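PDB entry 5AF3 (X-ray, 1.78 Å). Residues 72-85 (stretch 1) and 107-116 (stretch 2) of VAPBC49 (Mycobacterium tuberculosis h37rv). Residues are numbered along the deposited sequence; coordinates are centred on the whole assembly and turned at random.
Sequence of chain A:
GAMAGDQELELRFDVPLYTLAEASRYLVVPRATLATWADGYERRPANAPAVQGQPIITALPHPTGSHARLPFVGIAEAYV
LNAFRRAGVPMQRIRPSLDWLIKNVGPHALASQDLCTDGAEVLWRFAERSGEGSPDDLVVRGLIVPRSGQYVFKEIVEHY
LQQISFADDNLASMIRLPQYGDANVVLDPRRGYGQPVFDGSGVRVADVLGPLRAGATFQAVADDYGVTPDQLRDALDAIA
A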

# COMPACT_ATOMS: atom_id res chain seq x y z
N PHE A 72 11.14 2.25 -19.64
CA PHE A 72 10.03 3.03 -19.10
C PHE A 72 8.68 2.75 -19.79
O PHE A 72 7.62 2.67 -19.12
CB PHE A 72 10.30 4.54 -19.10
CG PHE A 72 9.22 5.31 -18.44
CD1 PHE A 72 9.18 5.41 -17.04
CD2 PHE A 72 8.19 5.88 -19.18
CE1 PHE A 72 8.13 6.12 -16.43
CE2 PHE A 72 7.15 6.58 -18.58
CZ PHE A 72 7.12 6.70 -17.19
N VAL A 73 8.71 2.62 -21.11
CA VAL A 73 7.47 2.25 -21.83
C VAL A 73 6.88 0.92 -21.30
O VAL A 73 5.62 0.80 -21.24
CB VAL A 73 7.65 2.21 -23.40
CG1 VAL A 73 8.53 1.06 -23.81
CG2 VAL A 73 6.26 2.18 -24.10
N GLY A 74 7.73 -0.04 -20.95
CA GLY A 74 7.31 -1.34 -20.40
C GLY A 74 6.65 -1.23 -19.02
O GLY A 74 5.69 -1.94 -18.71
N ILE A 75 7.20 -0.39 -18.15
CA ILE A 75 6.53 -0.19 -16.85
C ILE A 75 5.18 0.52 -17.02
O ILE A 75 4.23 0.28 -16.25
CB ILE A 75 7.43 0.49 -15.76
CG1 ILE A 75 6.98 -0.03 -14.37
CG2 ILE A 75 7.36 2.00 -15.82
CD1 ILE A 75 7.88 0.40 -13.24
N ALA A 76 5.07 1.36 -18.05
CA ALA A 76 3.84 2.11 -18.32
C ALA A 76 2.79 1.09 -18.79
O ALA A 76 1.64 1.12 -18.33
CB ALA A 76 4.10 3.19 -19.43
N GLU A 77 3.20 0.19 -19.69
CA GLU A 77 2.32 -0.90 -20.17
C GLU A 77 1.91 -1.82 -18.98
O GLU A 77 0.74 -2.17 -18.82
CB GLU A 77 3.05 -1.69 -21.26
CG GLU A 77 3.28 -0.81 -22.52
CD GLU A 77 4.21 -1.42 -23.55
OE1 GLU A 77 5.07 -2.24 -23.16
OE2 GLU A 77 4.02 -1.08 -24.76
N ALA A 78 2.87 -2.15 -18.12
CA ALA A 78 2.58 -2.96 -16.92
C ALA A 78 1.60 -2.24 -15.98
O ALA A 78 0.71 -2.87 -15.39
CB ALA A 78 3.88 -3.36 -16.17
N TYR A 79 1.76 -0.93 -15.85
CA TYR A 79 0.92 -0.12 -15.01
C TYR A 79 -0.53 -0.17 -15.51
O TYR A 79 -1.47 -0.40 -14.71
CB TYR A 79 1.41 1.32 -14.95
CG TYR A 79 0.44 2.28 -14.30
CD1 TYR A 79 0.36 2.39 -12.90
CD2 TYR A 79 -0.38 3.09 -15.07
CE1 TYR A 79 -0.52 3.28 -12.32
CE2 TYR A 79 -1.23 3.98 -14.51
CZ TYR A 79 -1.33 4.06 -13.14
OH TYR A 79 -2.21 4.97 -12.61
N VAL A 80 -0.71 -0.03 -16.82
CA VAL A 80 -2.06 -0.05 -17.42
C VAL A 80 -2.70 -1.44 -17.30
O VAL A 80 -3.84 -1.54 -16.89
CB VAL A 80 -2.03 0.44 -18.85
CG1 VAL A 80 -3.41 0.22 -19.55
CG2 VAL A 80 -1.70 1.98 -18.86
N LEU A 81 -1.96 -2.48 -17.64
CA LEU A 81 -2.42 -3.86 -17.46
C LEU A 81 -2.78 -4.17 -16.01
O LEU A 81 -3.71 -4.91 -15.74
CB LEU A 81 -1.37 -4.83 -17.93
CG LEU A 81 -1.12 -4.93 -19.43
CD1 LEU A 81 -0.01 -5.91 -19.66
CD2 LEU A 81 -2.45 -5.39 -20.12
N ASN A 82 -2.04 -3.60 -15.07
CA ASN A 82 -2.41 -3.77 -13.66
C ASN A 82 -3.72 -3.09 -13.29
O ASN A 82 -4.47 -3.58 -12.42
CB ASN A 82 -1.29 -3.31 -12.73
CG ASN A 82 -1.47 -3.86 -11.31
OD1 ASN A 82 -1.93 -4.98 -11.11
ND2 ASN A 82 -1.13 -3.04 -10.32
N ALA A 83 -3.99 -1.97 -13.94
CA ALA A 83 -5.23 -1.25 -13.75
C ALA A 83 -6.35 -2.11 -14.31
O ALA A 83 -7.44 -2.17 -13.72
CB ALA A 83 -5.21 0.11 -14.46
N PHE A 84 -6.08 -2.78 -15.44
CA PHE A 84 -7.06 -3.73 -16.01
C PHE A 84 -7.32 -4.88 -15.01
O PHE A 84 -8.49 -5.24 -14.73
CB PHE A 84 -6.60 -4.32 -17.37
CG PHE A 84 -6.54 -3.32 -18.50
CD1 PHE A 84 -6.96 -2.00 -18.35
CD2 PHE A 84 -6.06 -3.74 -19.75
CE1 PHE A 84 -6.87 -1.10 -19.43
CE2 PHE A 84 -5.98 -2.85 -20.83
CZ PHE A 84 -6.37 -1.55 -20.66
N ARG A 85 -6.25 -5.41 -14.43
CA ARG A 85 -6.31 -6.54 -13.49
C ARG A 85 -7.12 -6.15 -12.26
O ARG A 85 -8.00 -6.88 -11.84
CB ARG A 85 -4.91 -6.95 -13.06
CG ARG A 85 -4.86 -8.19 -12.16
CD ARG A 85 -3.44 -8.54 -11.81
NE ARG A 85 -2.94 -7.62 -10.81
CZ ARG A 85 -2.75 -7.91 -9.52
NH1 ARG A 85 -2.97 -9.14 -9.06
NH2 ARG A 85 -2.28 -6.97 -8.72
N PRO A 107 1.55 1.66 -32.09
CA PRO A 107 2.57 0.99 -31.28
C PRO A 107 2.46 1.39 -29.81
O PRO A 107 2.11 2.54 -29.47
CB PRO A 107 3.90 1.47 -31.91
CG PRO A 107 3.50 1.78 -33.36
CD PRO A 107 2.11 2.33 -33.28
N HIS A 108 2.78 0.43 -28.96
CA HIS A 108 2.75 0.67 -27.49
C HIS A 108 1.43 1.33 -27.08
O HIS A 108 1.41 2.25 -26.26
CB HIS A 108 3.98 1.54 -27.08
CG HIS A 108 5.31 0.89 -27.33
ND1 HIS A 108 5.69 -0.29 -26.72
CD2 HIS A 108 6.35 1.26 -28.12
CE1 HIS A 108 6.91 -0.62 -27.13
NE2 HIS A 108 7.32 0.30 -27.99
N ALA A 109 0.31 0.90 -27.68
CA ALA A 109 -0.97 1.55 -27.45
C ALA A 109 -1.36 1.69 -25.95
O ALA A 109 -2.04 2.64 -25.58
CB ALA A 109 -2.09 0.78 -28.20
N LEU A 110 -0.99 0.70 -25.14
CA LEU A 110 -1.30 0.78 -23.69
C LEU A 110 -0.71 2.02 -23.04
O LEU A 110 -1.28 2.57 -22.08
CB LEU A 110 -0.82 -0.46 -22.94
CG LEU A 110 -1.53 -1.77 -23.31
CD1 LEU A 110 -0.96 -2.91 -22.53
CD2 LEU A 110 -3.00 -1.62 -22.96
N ALA A 111 0.42 2.48 -23.60
CA ALA A 111 1.13 3.68 -23.09
C ALA A 111 0.80 4.96 -23.90
O ALA A 111 1.42 6.01 -23.74
CB ALA A 111 2.63 3.42 -23.05
N SER A 112 -0.23 4.87 -24.73
CA SER A 112 -0.60 5.97 -25.61
C SER A 112 -1.55 6.99 -25.01
O SER A 112 -2.46 6.65 -24.27
CB SER A 112 -1.23 5.40 -26.90
OG SER A 112 -1.77 6.44 -27.68
N GLN A 113 -1.38 8.24 -25.41
CA GLN A 113 -2.24 9.33 -25.02
C GLN A 113 -3.66 9.09 -25.52
O GLN A 113 -4.61 9.59 -24.95
CB GLN A 113 -1.70 10.65 -25.56
CG GLN A 113 -2.54 11.85 -25.15
CD GLN A 113 -1.79 13.15 -25.34
OE1 GLN A 113 -0.67 13.17 -25.86
NE2 GLN A 113 -2.41 14.24 -24.92
N ASP A 114 -3.79 8.29 -26.58
CA ASP A 114 -5.10 8.08 -27.22
C ASP A 114 -5.88 6.93 -26.58
O ASP A 114 -7.06 6.72 -26.87
CB ASP A 114 -4.92 7.78 -28.71
CG ASP A 114 -4.49 9.01 -29.51
OD1 ASP A 114 -4.73 10.14 -29.04
OD2 ASP A 114 -3.91 8.82 -30.61
N LEU A 115 -5.22 6.19 -25.69
CA LEU A 115 -5.88 5.02 -25.10
C LEU A 115 -7.13 5.46 -24.36
O LEU A 115 -8.21 4.93 -24.57
CB LEU A 115 -4.95 4.27 -24.14
CG LEU A 115 -5.65 3.11 -23.41
CD1 LEU A 115 -5.97 1.95 -24.38
CD2 LEU A 115 -4.79 2.58 -22.23
N CYS A 116 -6.99 6.43 -23.46
CA CYS A 116 -8.11 6.75 -22.60
C CYS A 116 -9.31 7.31 -23.38
O CYS A 116 -10.47 6.95 -23.08
CB CYS A 116 -7.69 7.65 -21.45
SG CYS A 116 -8.98 7.77 -20.28
O HOH W 1 1.28 -1.46 -25.37

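A single face of the helix 72-85 packs against the loop and 3-10 segment that begin the second stretch, in a mostly apolar contact fastened by a buried glutamate that binds a histidine directly and a backbone amide through water. The helix is regular, with i to i+4 backbone hydrogen bonds from Ala76 N to Arg85 N, and it offers Val73, Ala76, Glu77, Val80, Leu81 and Phe84, a spacing of three and four residues that keeps these side chains on the same side.

Glu77 is the polar centre. Its CA-to-CB bond points sideways, but with chi1 m and chi2 t the side chain extends until OE2 accepts a hydrogen bond from ND1 of His108 (2.7 Å, N-H...acceptor angle 158°). OE2 lies near the plane of the imidazole, at its edge, where the N-H of a ring nitrogen points. The same oxygen accepts from water 1 (OE2 to water O, 2.8 Å), and that water in turn accepts from the backbone N of Leu110 (N to water O, 3.1 Å), so one carboxylate oxygen serves both a side chain and the main chain of the 3-10 segment. OE1 is satisfied elsewhere in the structure. The His108 ring is also used on its face: Val73 CG2 sits 3.8 Å from the ring centroid of His108, 25° off the normal, in a CH-pi contact.

Ala111 points toward the helix and fits beside small neighbours, its CB 3.9 Å from Ala76 CB and 4.0 Å from Val73 CG2. The backbones also run close here: the nearest CA atoms across the contact, Glu77 CA and Leu110 CA, are 5.3 Å apart.

Leu110 has the largest area covered by the helix. Its CB lies 4.1 Å from Glu77 CG, while its two methyls diverge: CD1 meets Leu81 CG at 3.7 Å, and CD2 meets Val80 CG1 and Phe84 CE2, each at 3.9 Å, approaching the phenyl ring obliquely. Val80 also touches the main chain, with CG2 3.3 Å from Leu110 O, and its CG1 reaches Leu115 CD2 at 3.8 Å, which brings a residue of the following helix into the contact.

The loop's shape is held from within. Ala111 N bonds to His108 O (2.8 Å) and Ser112 N to Ala109 O (3.0 Å). A type I turn then runs from Ser112 to Leu115, with Ser112 OG accepting a capping bond from Asp114 N (3.0 Å); Ser112, Gln113 and Asp114 themselves make no contact with the first helix.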